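Side-chain contacts in Afp2 (Serratia entomophila, PDB 6RBN), which probably forms, in many copies, the contractile sheath around the inner tube of the anti-feeding prophage, a phage-tail-like injection particle: residues F32-D35 / S36-N40; T61-E64 / D65-T69; Y83-E87 / A88-D92; A169-P173 / S174-A178. All blocks are in the same frame, centred on the assembly; numbering follows the deposited sequence.

Contact 1. Residues F32-D35 / S36-N40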
ATOM      1  N   PHE C  32     -86.912  36.649  -4.298  1.00 75.33           N
ATOM      2  CA  PHE C  32     -88.340  36.892  -4.466  1.00 75.33           C
ATOM      3  C   PHE C  32     -88.554  38.372  -4.747  1.00 75.33           C
ATOM      4  O   PHE C  32     -88.373  39.210  -3.861  1.00 75.33           O
ATOM      5  CB  PHE C  32     -89.113  36.448  -3.230  1.00 75.33           C
ATOM      6  CG  PHE C  32     -89.164  34.967  -3.053  1.00 75.33           C
ATOM      7  CD1 PHE C  32     -90.109  34.212  -3.720  1.00 75.33           C
ATOM      8  CD2 PHE C  32     -88.260  34.326  -2.231  1.00 75.33           C
ATOM      9  CE1 PHE C  32     -90.158  32.846  -3.557  1.00 75.33           C
ATOM     10  CE2 PHE C  32     -88.308  32.961  -2.064  1.00 75.33           C
ATOM     11  CZ  PHE C  32     -89.255  32.221  -2.731  1.00 75.33           C
ATOM     12  N   ALA C  33     -88.939  38.691  -5.976  1.00 81.51           N
ATOM     13  CA  ALA C  33     -89.168  40.071  -6.374  1.00 81.51           C
ATOM     14  C   ALA C  33     -90.585  40.490  -6.009  1.00 81.51           C
ATOM     15  O   ALA C  33     -91.545  39.776  -6.314  1.00 81.51           O
ATOM     16  CB  ALA C  33     -88.936  40.242  -7.874  1.00 81.51           C
ATOM     17  N   TYR C  34     -90.711  41.636  -5.352  1.00 91.28           N
ATOM     18  CA  TYR C  34     -92.010  42.227  -5.074  1.00 91.28           C
ATOM     19  C   TYR C  34     -92.140  43.563  -5.794  1.00 91.28           C
ATOM     20  O   TYR C  34     -91.157  44.147  -6.252  1.00 91.28           O
ATOM     21  CB  TYR C  34     -92.242  42.396  -3.566  1.00 91.28           C
ATOM     22  CG  TYR C  34     -91.309  43.344  -2.846  1.00 91.28           C
ATOM     23  CD1 TYR C  34     -90.103  42.901  -2.328  1.00 91.28           C
ATOM     24  CD2 TYR C  34     -91.663  44.671  -2.634  1.00 91.28           C
ATOM     25  CE1 TYR C  34     -89.258  43.758  -1.653  1.00 91.28           C
ATOM     26  CE2 TYR C  34     -90.826  45.535  -1.961  1.00 91.28           C
ATOM     27  CZ  TYR C  34     -89.627  45.074  -1.471  1.00 91.28           C
ATOM     28  OH  TYR C  34     -88.790  45.934  -0.800  1.00 91.28           O
ATOM     29  N   ASP C  35     -93.376  44.039  -5.884  1.00100.60           N
ATOM     30  CA  ASP C  35     -93.682  45.233  -6.654  1.00100.60           C
ATOM     31  C   ASP C  35     -93.252  46.483  -5.896  1.00100.60           C
ATOM     32  O   ASP C  35     -93.317  46.544  -4.666  1.00100.60           O
ATOM     33  CB  ASP C  35     -95.178  45.290  -6.963  1.00100.60           C
ATOM     34  CG  ASP C  35     -95.524  46.285  -8.061  1.00100.60           C
ATOM     35  OD1 ASP C  35     -94.612  46.935  -8.611  1.00100.60           O
ATOM     36  OD2 ASP C  35     -96.721  46.418  -8.380  1.00100.60           O
ATOM     37  N   SER C  36     -92.813  47.490  -6.655  1.00104.28           N
ATOM     38  CA  SER C  36     -92.403  48.757  -6.062  1.00104.28           C
ATOM     39  C   SER C  36     -93.603  49.513  -5.501  1.00104.28           C
ATOM     40  O   SER C  36     -93.490  50.213  -4.489  1.00104.28           O
ATOM     41  CB  SER C  36     -91.668  49.604  -7.100  1.00104.28           C
ATOM     42  OG  SER C  36     -92.535  49.968  -8.157  1.00104.28           O
ATOM     43  N   GLU C  37     -94.759  49.375  -6.143  1.00109.08           N
ATOM     44  CA  GLU C  37     -96.015  49.952  -5.666  1.00109.08           C
ATOM     45  C   GLU C  37     -96.684  49.015  -4.661  1.00109.08           C
ATOM     46  O   GLU C  37     -97.760  48.466  -4.884  1.00109.08           O
ATOM     47  CB  GLU C  37     -96.919  50.258  -6.860  1.00109.08           C
ATOM     48  CG  GLU C  37     -98.081  51.244  -6.612  1.00109.08           C
ATOM     49  CD  GLU C  37     -99.416  50.574  -6.323  1.00109.08           C
ATOM     50  OE1 GLU C  37     -99.653  49.463  -6.848  1.00109.08           O
ATOM     51  OE2 GLU C  37    -100.232  51.157  -5.578  1.00109.08           O
ATOM     52  N   ASN C  38     -95.987  48.757  -3.562  1.00106.81           N
ATOM     53  CA  ASN C  38     -96.520  47.962  -2.470  1.00106.81           C
ATOM     54  C   ASN C  38     -96.512  48.799  -1.196  1.00106.81           C
ATOM     55  O   ASN C  38     -95.614  49.617  -0.984  1.00106.81           O
ATOM     56  CB  ASN C  38     -95.713  46.678  -2.279  1.00106.81           C
ATOM     57  CG  ASN C  38     -96.450  45.642  -1.456  1.00106.81           C
ATOM     58  OD1 ASN C  38     -97.545  45.894  -0.960  1.00106.81           O
ATOM     59  ND2 ASN C  38     -95.865  44.461  -1.334  1.00106.81           N
ATOM     60  N   THR C  39     -97.517  48.585  -0.350  1.00107.05           N
ATOM     61  CA  THR C  39     -97.731  49.443   0.805  1.00107.05           C
ATOM     62  C   THR C  39     -97.346  48.805   2.133  1.00107.05           C
ATOM     63  O   THR C  39     -97.080  49.539   3.090  1.00107.05           O
ATOM     64  CB  THR C  39     -99.200  49.871   0.873  1.00107.05           C
ATOM     65  OG1 THR C  39    -100.025  48.709   1.015  1.00107.05           O
ATOM     66  CG2 THR C  39     -99.591  50.607  -0.397  1.00107.05           C
ATOM     67  N   ASN C  40     -97.304  47.479   2.221  1.00104.26           N
ATOM     68  CA  ASN C  40     -97.113  46.804   3.501  1.00104.26           C
ATOM     69  C   ASN C  40     -95.784  46.058   3.582  1.00104.26           C
ATOM     70  O   ASN C  40     -95.714  44.964   4.142  1.00104.26           O
ATOM     71  CB  ASN C  40     -98.289  45.869   3.794  1.00104.26           C
ATOM     72  CG  ASN C  40     -98.556  44.875   2.680  1.00104.26           C
ATOM     73  OD1 ASN C  40     -97.824  44.798   1.696  1.00104.26           O
ATOM     74  ND2 ASN C  40     -99.626  44.105   2.830  1.00104.26           N
TER
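Asp35 and Glu37 send their carboxylates out of the same turn, one plane standing 80° from the other. The two side chains run at a slant to each other rather than alongside. Asp35 OD2 and Glu37 OE1 end 4.5 Å apart, a pair of like charges. The Glu37 chain bends at chi2, and its CB lies 4.1 Å from Asp35 OD2. Asp35 itself leans back over the turn. Its chi1 of -165° sets the carboxylate beside its own carbonyl carbon, where OD1 faces the following amides. The bond from Glu37 N to Asp35 OD1 is fairly straight (161°) but weak at 3.5 Å, in the manner of a loose Asx turn. Ser36 N makes a second weak, strongly bent bond to the same oxygen. Glu37 is the centre of an inverse gamma turn, closed by a weak bond from Asn38 N to Ser36 O. Beyond the turn, Asn38 CB meets Asp35 O at 3.4 Å. Asn38 ND2 approaches Tyr34 CD2 obliquely at 4.4 Å. The turn follows the end of strand 30-34, where Tyr34 pairs by backbone with Val85 of strand 82-86. Ser36 OG bonds to Glu87 OE2 just beyond that strand, and Asn38 touches Phe67 of helix 66-75.

Contact 2. Residues T61-E64 / D65-T69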
ATOM      1  N   THR C  61     -97.955  39.356  11.119  1.00 93.40           N
ATOM      2  CA  THR C  61     -99.342  39.010  10.872  1.00 93.40           C
ATOM      3  C   THR C  61     -99.499  38.409   9.479  1.00 93.40           C
ATOM      4  O   THR C  61     -98.785  38.800   8.546  1.00 93.40           O
ATOM      5  CB  THR C  61    -100.259  40.239  11.046  1.00 93.40           C
ATOM      6  OG1 THR C  61    -101.621  39.873  10.794  1.00 93.40           O
ATOM      7  CG2 THR C  61     -99.848  41.401  10.146  1.00 93.40           C
ATOM      8  N   PRO C  62    -100.379  37.414   9.322  1.00 91.38           N
ATOM      9  CA  PRO C  62    -100.573  36.805   8.000  1.00 91.38           C
ATOM     10  C   PRO C  62    -101.252  37.736   7.011  1.00 91.38           C
ATOM     11  O   PRO C  62    -102.424  38.088   7.176  1.00 91.38           O
ATOM     12  CB  PRO C  62    -101.447  35.582   8.305  1.00 91.38           C
ATOM     13  CG  PRO C  62    -101.196  35.287   9.737  1.00 91.38           C
ATOM     14  CD  PRO C  62    -101.011  36.619  10.386  1.00 91.38           C
ATOM     15  N   LEU C  63    -100.519  38.139   5.982  1.00 93.61           N
ATOM     16  CA  LEU C  63    -101.040  39.019   4.952  1.00 93.61           C
ATOM     17  C   LEU C  63    -101.658  38.187   3.832  1.00 93.61           C
ATOM     18  O   LEU C  63    -101.788  36.965   3.930  1.00 93.61           O
ATOM     19  CB  LEU C  63     -99.931  39.929   4.431  1.00 93.61           C
ATOM     20  CG  LEU C  63     -99.348  40.909   5.448  1.00 93.61           C
ATOM     21  CD1 LEU C  63     -98.155  41.633   4.858  1.00 93.61           C
ATOM     22  CD2 LEU C  63    -100.406  41.896   5.894  1.00 93.61           C
ATOM     23  N   GLU C  64    -102.042  38.850   2.745  1.00 97.84           N
ATOM     24  CA  GLU C  64    -102.621  38.181   1.593  1.00 97.84           C
ATOM     25  C   GLU C  64    -101.855  38.519   0.319  1.00 97.84           C
ATOM     26  O   GLU C  64    -102.085  37.883  -0.717  1.00 97.84           O
ATOM     27  CB  GLU C  64    -104.108  38.570   1.462  1.00 97.84           C
ATOM     28  CG  GLU C  64    -104.972  37.687   0.560  1.00 97.84           C
ATOM     29  CD  GLU C  64    -106.415  38.133   0.509  1.00 97.84           C
ATOM     30  OE1 GLU C  64    -106.750  39.147   1.154  1.00 97.84           O
ATOM     31  OE2 GLU C  64    -107.218  37.464  -0.175  1.00 97.84           O
ATOM     32  N   ASP C  65    -100.914  39.457   0.383  1.00 96.23           N
ATOM     33  CA  ASP C  65    -100.197  39.956  -0.778  1.00 96.23           C
ATOM     34  C   ASP C  65     -99.256  38.879  -1.325  1.00 96.23           C
ATOM     35  O   ASP C  65     -98.943  37.890  -0.656  1.00 96.23           O
ATOM     36  CB  ASP C  65     -99.436  41.229  -0.405  1.00 96.23           C
ATOM     37  CG  ASP C  65     -99.078  42.079  -1.611  1.00 96.23           C
ATOM     38  OD1 ASP C  65     -99.380  41.667  -2.749  1.00 96.23           O
ATOM     39  OD2 ASP C  65     -98.506  43.170  -1.414  1.00 96.23           O
ATOM     40  N   ALA C  66     -98.809  39.084  -2.566  1.00 88.64           N
ATOM     41  CA  ALA C  66     -98.140  38.035  -3.327  1.00 88.64           C
ATOM     42  C   ALA C  66     -96.749  37.699  -2.809  1.00 88.64           C
ATOM     43  O   ALA C  66     -96.255  36.602  -3.084  1.00 88.64           O
ATOM     44  CB  ALA C  66     -98.053  38.435  -4.798  1.00 88.64           C
ATOM     45  N   PHE C  67     -96.100  38.603  -2.073  1.00 90.21           N
ATOM     46  CA  PHE C  67     -94.793  38.260  -1.527  1.00 90.21           C
ATOM     47  C   PHE C  67     -94.921  37.388  -0.289  1.00 90.21           C
ATOM     48  O   PHE C  67     -94.025  36.587  -0.006  1.00 90.21           O
ATOM     49  CB  PHE C  67     -93.982  39.526  -1.212  1.00 90.21           C
ATOM     50  CG  PHE C  67     -94.483  40.309  -0.025  1.00 90.21           C
ATOM     51  CD1 PHE C  67     -95.510  41.226  -0.168  1.00 90.21           C
ATOM     52  CD2 PHE C  67     -93.888  40.169   1.222  1.00 90.21           C
ATOM     53  CE1 PHE C  67     -95.964  41.949   0.916  1.00 90.21           C
ATOM     54  CE2 PHE C  67     -94.339  40.885   2.306  1.00 90.21           C
ATOM     55  CZ  PHE C  67     -95.377  41.779   2.153  1.00 90.21           C
ATOM     56  N   TYR C  68     -96.015  37.531   0.460  1.00 87.39           N
ATOM     57  CA  TYR C  68     -96.176  36.764   1.688  1.00 87.39           C
ATOM     58  C   TYR C  68     -96.533  35.316   1.393  1.00 87.39           C
ATOM     59  O   TYR C  68     -96.011  34.402   2.039  1.00 87.39           O
ATOM     60  CB  TYR C  68     -97.248  37.398   2.574  1.00 87.39           C
ATOM     61  CG  TYR C  68     -97.373  36.746   3.932  1.00 87.39           C
ATOM     62  CD1 TYR C  68     -96.483  37.054   4.949  1.00 87.39           C
ATOM     63  CD2 TYR C  68     -98.364  35.810   4.192  1.00 87.39           C
ATOM     64  CE1 TYR C  68     -96.585  36.465   6.188  1.00 87.39           C
ATOM     65  CE2 TYR C  68     -98.469  35.208   5.425  1.00 87.39           C
ATOM     66  CZ  TYR C  68     -97.576  35.541   6.420  1.00 87.39           C
ATOM     67  OH  TYR C  68     -97.677  34.948   7.656  1.00 87.39           O
ATOM     68  N   THR C  69     -97.428  35.091   0.431  1.00 85.17           N
ATOM     69  CA  THR C  69     -97.822  33.731   0.089  1.00 85.17           C
ATOM     70  C   THR C  69     -96.730  32.994  -0.667  1.00 85.17           C
ATOM     71  O   THR C  69     -96.733  31.760  -0.682  1.00 85.17           O
ATOM     72  CB  THR C  69     -99.101  33.749  -0.739  1.00 85.17           C
ATOM     73  OG1 THR C  69     -98.862  34.439  -1.967  1.00 85.17           O
ATOM     74  CG2 THR C  69    -100.190  34.464   0.014  1.00 85.17           C
TER
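Pro62 and Leu63 pack on the ring of Tyr68 where an irregular loop runs into helix 66-75. It is a loop-helix junction, with the loop lying against the first turn. The aromatic part comes first. Leu63 N lies 3.6 Å above one face of the Tyr68 ring, displaced toward its rim. Pro62 CA comes within 3.5 Å of Tyr68 OH, and the two side chains lie side by side, pointing the same way. A chi1 of -174° swings the tyrosine out from the helix along the loop. The ring of Phe55 also meets that of Tyr68. Apolar contacts add to this. Leu63 CB lies 4.1 Å from Tyr68 CG, while its CD1 reaches Phe67 CZ obliquely at 3.9 Å. Phe67 also meets Tyr59 edge-to-face. Polar bonds lie on the helix side. Ala66 N donates to Asp65 OD1 at 2.7 Å, coming from 39° above the carboxylate plane. The other oxygen, OD2, sits in the plane of the Phe67 ring at its edge. Thr69 divides its branches: OG1 bonds to Ala170 O, and CG2 rests 4.0 Å from Glu64 O.

Contact 3. Residues Y83-E87 / A88-D92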
ATOM      1  N   TYR C  83     -84.108  36.093  -0.401  1.00 79.58           N
ATOM      2  CA  TYR C  83     -83.985  37.542  -0.468  1.00 79.58           C
ATOM      3  C   TYR C  83     -85.292  38.148  -0.956  1.00 79.58           C
ATOM      4  O   TYR C  83     -85.841  37.705  -1.970  1.00 79.58           O
ATOM      5  CB  TYR C  83     -82.847  37.940  -1.413  1.00 79.58           C
ATOM      6  CG  TYR C  83     -81.453  37.541  -0.962  1.00 79.58           C
ATOM      7  CD1 TYR C  83     -81.152  37.334   0.372  1.00 79.58           C
ATOM      8  CD2 TYR C  83     -80.450  37.335  -1.891  1.00 79.58           C
ATOM      9  CE1 TYR C  83     -79.884  36.952   0.767  1.00 79.58           C
ATOM     10  CE2 TYR C  83     -79.182  36.956  -1.501  1.00 79.58           C
ATOM     11  CZ  TYR C  83     -78.906  36.768  -0.172  1.00 79.58           C
ATOM     12  OH  TYR C  83     -77.647  36.393   0.222  1.00 79.58           O
ATOM     13  N   LEU C  84     -85.793  39.149  -0.236  1.00 82.95           N
ATOM     14  CA  LEU C  84     -86.838  40.030  -0.751  1.00 82.95           C
ATOM     15  C   LEU C  84     -86.194  41.282  -1.318  1.00 82.95           C
ATOM     16  O   LEU C  84     -85.657  42.106  -0.574  1.00 82.95           O
ATOM     17  CB  LEU C  84     -87.852  40.410   0.320  1.00 82.95           C
ATOM     18  CG  LEU C  84     -88.951  39.417   0.638  1.00 82.95           C
ATOM     19  CD1 LEU C  84     -89.821  39.964   1.752  1.00 82.95           C
ATOM     20  CD2 LEU C  84     -89.766  39.177  -0.618  1.00 82.95           C
ATOM     21  N   VAL C  85     -86.251  41.428  -2.636  1.00 84.61           N
ATOM     22  CA  VAL C  85     -85.731  42.593  -3.334  1.00 84.61           C
ATOM     23  C   VAL C  85     -86.878  43.194  -4.133  1.00 84.61           C
ATOM     24  O   VAL C  85     -87.610  42.462  -4.802  1.00 84.61           O
ATOM     25  CB  VAL C  85     -84.550  42.217  -4.249  1.00 84.61           C
ATOM     26  CG1 VAL C  85     -84.005  43.436  -4.949  1.00 84.61           C
ATOM     27  CG2 VAL C  85     -83.459  41.523  -3.457  1.00 84.61           C
ATOM     28  N   ASN C  86     -87.061  44.512  -4.039  1.00 90.80           N
ATOM     29  CA  ASN C  86     -88.060  45.158  -4.881  1.00 90.80           C
ATOM     30  C   ASN C  86     -87.604  45.165  -6.335  1.00 90.80           C
ATOM     31  O   ASN C  86     -86.409  45.103  -6.627  1.00 90.80           O
ATOM     32  CB  ASN C  86     -88.374  46.578  -4.395  1.00 90.80           C
ATOM     33  CG  ASN C  86     -87.148  47.447  -4.244  1.00 90.80           C
ATOM     34  OD1 ASN C  86     -86.024  47.026  -4.499  1.00 90.80           O
ATOM     35  ND2 ASN C  86     -87.365  48.687  -3.827  1.00 90.80           N
ATOM     36  N   GLU C  87     -88.578  45.250  -7.247  1.00 93.95           N
ATOM     37  CA  GLU C  87     -88.360  45.005  -8.670  1.00 93.95           C
ATOM     38  C   GLU C  87     -87.400  45.993  -9.327  1.00 93.95           C
ATOM     39  O   GLU C  87     -86.849  45.686 -10.390  1.00 93.95           O
ATOM     40  CB  GLU C  87     -89.696  45.040  -9.413  1.00 93.95           C
ATOM     41  CG  GLU C  87     -90.363  46.402  -9.366  1.00 93.95           C
ATOM     42  CD  GLU C  87     -91.670  46.462 -10.121  1.00 93.95           C
ATOM     43  OE1 GLU C  87     -92.099  45.427 -10.658  1.00 93.95           O
ATOM     44  OE2 GLU C  87     -92.261  47.558 -10.190  1.00 93.95           O
ATOM     45  N   ALA C  88     -87.178  47.162  -8.728  1.00 91.64           N
ATOM     46  CA  ALA C  88     -86.256  48.138  -9.286  1.00 91.64           C
ATOM     47  C   ALA C  88     -84.821  47.921  -8.841  1.00 91.64           C
ATOM     48  O   ALA C  88     -83.955  48.731  -9.187  1.00 91.64           O
ATOM     49  CB  ALA C  88     -86.700  49.552  -8.907  1.00 91.64           C
ATOM     50  N   ASN C  89     -84.542  46.858  -8.085  1.00 88.40           N
ATOM     51  CA  ASN C  89     -83.205  46.627  -7.562  1.00 88.40           C
ATOM     52  C   ASN C  89     -82.741  45.188  -7.727  1.00 88.40           C
ATOM     53  O   ASN C  89     -81.742  44.808  -7.108  1.00 88.40           O
ATOM     54  CB  ASN C  89     -83.139  47.008  -6.080  1.00 88.40           C
ATOM     55  CG  ASN C  89     -83.289  48.491  -5.856  1.00 88.40           C
ATOM     56  OD1 ASN C  89     -82.720  49.300  -6.586  1.00 88.40           O
ATOM     57  ND2 ASN C  89     -84.060  48.863  -4.845  1.00 88.40           N
ATOM     58  N   ILE C  90     -83.432  44.372  -8.527  1.00 85.16           N
ATOM     59  CA  ILE C  90     -83.057  42.964  -8.594  1.00 85.16           C
ATOM     60  C   ILE C  90     -81.825  42.768  -9.464  1.00 85.16           C
ATOM     61  O   ILE C  90     -81.120  41.768  -9.305  1.00 85.16           O
ATOM     62  CB  ILE C  90     -84.241  42.091  -9.061  1.00 85.16           C
ATOM     63  CG1 ILE C  90     -84.586  42.256 -10.542  1.00 85.16           C
ATOM     64  CG2 ILE C  90     -85.480  42.415  -8.271  1.00 85.16           C
ATOM     65  CD1 ILE C  90     -84.096  41.106 -11.426  1.00 85.16           C
ATOM     66  N   ALA C  91     -81.540  43.702 -10.372  1.00 85.23           N
ATOM     67  CA  ALA C  91     -80.312  43.629 -11.150  1.00 85.23           C
ATOM     68  C   ALA C  91     -79.092  43.971 -10.315  1.00 85.23           C
ATOM     69  O   ALA C  91     -77.985  43.543 -10.651  1.00 85.23           O
ATOM     70  CB  ALA C  91     -80.394  44.563 -12.358  1.00 85.23           C
ATOM     71  N   ASP C  92     -79.271  44.730  -9.236  1.00 86.85           N
ATOM     72  CA  ASP C  92     -78.157  45.056  -8.359  1.00 86.85           C
ATOM     73  C   ASP C  92     -77.904  43.952  -7.344  1.00 86.85           C
ATOM     74  O   ASP C  92     -76.748  43.653  -7.033  1.00 86.85           O
ATOM     75  CB  ASP C  92     -78.428  46.372  -7.637  1.00 86.85           C
ATOM     76  CG  ASP C  92     -78.441  47.556  -8.575  1.00 86.85           C
ATOM     77  OD1 ASP C  92     -77.735  47.504  -9.604  1.00 86.85           O
ATOM     78  OD2 ASP C  92     -79.159  48.534  -8.286  1.00 86.85           O
TER
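Asn86 and Asn89 are joined twice, once by side chains and once by backbone. Asn89 ND2 donates to Asn86 OD1 at 2.7 Å. The donor lies in the carbonyl plane, on a lone pair of OD1. The bond is bent at the hydrogen (134°), consistent with the tilt of OD1 from the Asn89 amide plane; the two amide planes are 49° apart. The second bond runs from Asn89 N to Asn86 O at 2.9 Å and closes a type I beta turn. This donor lies above the carbonyl plane rather than on a lone pair.

Asn86 reaches its partner through a chi1 of 54°, which holds its amide over the turn. Outside these bonds lie carbon contacts, some of them with carbonyl oxygens. Val85 CG1 sits 3.8 Å from Ile90 CG2 and 3.4 Å from Asn89 O. The same Ile90 methyl, CG2, comes 3.3 Å from Asn86 O. Val85 and Ile90 both also rest on Leu31 of strand 30-34. Glu87 extends the other way, toward Thr108 and Thr111.

The turn links strand 82-86 to helix 90-97. Strand 102-105 follows and runs parallel to the first, so this is the opening corner of a beta-alpha-beta crossover that passes strand 30-34.

Asn89 stands at the N-cap position, yet its side chain makes no capping bond. Its ND2 is the atom that bonds, to Asn86 OD1. The polar groups thus tie the helix start back to the strand end, while Val85 and Ile90 meet on the buried side.

Contact 4. Residues A169-P173 / S174-A178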
ATOM      1  N   ALA C 169    -105.818  32.603   0.208  1.00 92.02           N
ATOM      2  CA  ALA C 169    -105.006  33.548  -0.537  1.00 92.02           C
ATOM      3  C   ALA C 169    -104.458  32.911  -1.812  1.00 92.02           C
ATOM      4  O   ALA C 169    -104.527  31.697  -2.016  1.00 92.02           O
ATOM      5  CB  ALA C 169    -103.872  34.072   0.336  1.00 92.02           C
ATOM      6  N   ALA C 170    -103.898  33.752  -2.676  1.00 86.60           N
ATOM      7  CA  ALA C 170    -103.439  33.347  -3.999  1.00 86.60           C
ATOM      8  C   ALA C 170    -101.920  33.302  -4.024  1.00 86.60           C
ATOM      9  O   ALA C 170    -101.263  34.335  -3.856  1.00 86.60           O
ATOM     10  CB  ALA C 170    -103.958  34.302  -5.073  1.00 86.60           C
ATOM     11  N   VAL C 171    -101.371  32.115  -4.237  1.00 80.94           N
ATOM     12  CA  VAL C 171     -99.920  31.957  -4.364  1.00 80.94           C
ATOM     13  C   VAL C 171     -99.530  32.195  -5.821  1.00 80.94           C
ATOM     14  O   VAL C 171    -100.189  31.652  -6.722  1.00 80.94           O
ATOM     15  CB  VAL C 171     -99.491  30.570  -3.901  1.00 80.94           C
ATOM     16  CG1 VAL C 171     -98.014  30.345  -4.150  1.00 80.94           C
ATOM     17  CG2 VAL C 171     -99.766  30.413  -2.443  1.00 80.94           C
ATOM     18  N   PRO C 172     -98.518  33.018  -6.090  1.00 79.23           N
ATOM     19  CA  PRO C 172     -97.987  33.130  -7.444  1.00 79.23           C
ATOM     20  C   PRO C 172     -97.380  31.813  -7.890  1.00 79.23           C
ATOM     21  O   PRO C 172     -96.707  31.131  -7.107  1.00 79.23           O
ATOM     22  CB  PRO C 172     -96.912  34.213  -7.315  1.00 79.23           C
ATOM     23  CG  PRO C 172     -97.320  34.994  -6.138  1.00 79.23           C
ATOM     24  CD  PRO C 172     -97.925  34.014  -5.189  1.00 79.23           C
ATOM     25  N   PRO C 173     -97.582  31.426  -9.151  1.00 76.63           N
ATOM     26  CA  PRO C 173     -97.160  30.089  -9.589  1.00 76.63           C
ATOM     27  C   PRO C 173     -95.663  29.947  -9.785  1.00 76.63           C
ATOM     28  O   PRO C 173     -95.197  28.830 -10.038  1.00 76.63           O
ATOM     29  CB  PRO C 173     -97.910  29.921 -10.907  1.00 76.63           C
ATOM     30  CG  PRO C 173     -98.055  31.303 -11.416  1.00 76.63           C
ATOM     31  CD  PRO C 173     -98.236  32.181 -10.231  1.00 76.63           C
ATOM     32  N   SER C 174     -94.902  31.037  -9.697  1.00 75.72           N
ATOM     33  CA  SER C 174     -93.454  30.927  -9.611  1.00 75.72           C
ATOM     34  C   SER C 174     -93.030  30.293  -8.298  1.00 75.72           C
ATOM     35  O   SER C 174     -92.046  29.549  -8.258  1.00 75.72           O
ATOM     36  CB  SER C 174     -92.820  32.304  -9.733  1.00 75.72           C
ATOM     37  OG  SER C 174     -93.169  32.913 -10.950  1.00 75.72           O
ATOM     38  N   ALA C 175     -93.754  30.586  -7.218  1.00 73.05           N
ATOM     39  CA  ALA C 175     -93.423  30.033  -5.914  1.00 73.05           C
ATOM     40  C   ALA C 175     -93.802  28.569  -5.803  1.00 73.05           C
ATOM     41  O   ALA C 175     -93.206  27.839  -5.005  1.00 73.05           O
ATOM     42  CB  ALA C 175     -94.121  30.832  -4.822  1.00 73.05           C
ATOM     43  N   ILE C 176     -94.800  28.132  -6.568  1.00 73.36           N
ATOM     44  CA  ILE C 176     -95.117  26.712  -6.638  1.00 73.36           C
ATOM     45  C   ILE C 176     -93.997  25.967  -7.347  1.00 73.36           C
ATOM     46  O   ILE C 176     -93.606  24.864  -6.943  1.00 73.36           O
ATOM     47  CB  ILE C 176     -96.475  26.518  -7.335  1.00 73.36           C
ATOM     48  CG1 ILE C 176     -97.573  27.229  -6.549  1.00 73.36           C
ATOM     49  CG2 ILE C 176     -96.819  25.055  -7.471  1.00 73.36           C
ATOM     50  CD1 ILE C 176     -98.878  27.324  -7.288  1.00 73.36           C
ATOM     51  N   ALA C 177     -93.432  26.575  -8.389  1.00 72.90           N
ATOM     52  CA  ALA C 177     -92.293  25.979  -9.069  1.00 72.90           C
ATOM     53  C   ALA C 177     -91.027  26.069  -8.232  1.00 72.90           C
ATOM     54  O   ALA C 177     -90.189  25.167  -8.292  1.00 72.90           O
ATOM     55  CB  ALA C 177     -92.075  26.655 -10.415  1.00 72.90           C
ATOM     56  N   ALA C 178     -90.870  27.135  -7.449  1.00 73.67           N
ATOM     57  CA  ALA C 178     -89.670  27.298  -6.639  1.00 73.67           C
ATOM     58  C   ALA C 178     -89.637  26.354  -5.450  1.00 73.67           C
ATOM     59  O   ALA C 178     -88.552  26.047  -4.951  1.00 73.67           O
ATOM     60  CB  ALA C 178     -89.549  28.739  -6.154  1.00 73.67           C
TER
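Val171 turns CG1 away from its backbone N (chi1 175°), while Ile176 holds its own CG1 beside its N (chi1 -60°). These two torsions bring the CG1 atoms of Val171 and Ile176 together at 4.0 Å, the side chains slanting across one another. Val171 CG1 also meets the Ala175 methyl, CB, at 4.0 Å. The extended Ile176 chain carries CD1 back toward the loop, to 4.0 Å from Pro173 CA. Next to this apolar group are the backbone bonds of the first turn. Ala175 N donates to Pro172 O at 3.0 Å, from well above the carbonyl plane (47° out of it). Ala177 N makes a weak bond to Pro173 O at 3.3 Å, in the i to i+4 spacing of an alpha helix. Two prolines in a row lead into the N-terminal turn of helix 173-187. Proline suits a first turn because its nitrogen has no hydrogen to give and none is needed there. The touching residues are all buried, in the subtilisin-like region of the sheath protein. Ser174 OG is held outside the two segments, with Phe130 O as its strongest partner and Asp131 OD1 among the others. Pro172 rests on Thr69 and Ser70 of helix 66-75, and Pro173 and Ile176 on Ile225.

Overall arrangement
The four contacts are local, each at the end of a strand or the start of a helix, gathered round one mixed sheet and its helices. Contacts 1 and 3 lie on neighbouring strands, with centres about 10 Å apart. Phe32 N probably bonds to Tyr83 O at 2.8 Å. Asp35 OD1 and Glu87 OE2 are close like charges, which might favour protonation of one of them. Contact 2 lies between contacts 1 and 4, its centre about 11 Å from the first and 12 Å from the second. Asn40 rests on Leu63, and Ala66 O meets Pro172 CG at 3.6 Å. Contacts 3 and 4 do not touch, their nearest atoms about 10 Å apart. No neighbouring subunit touches any of the four.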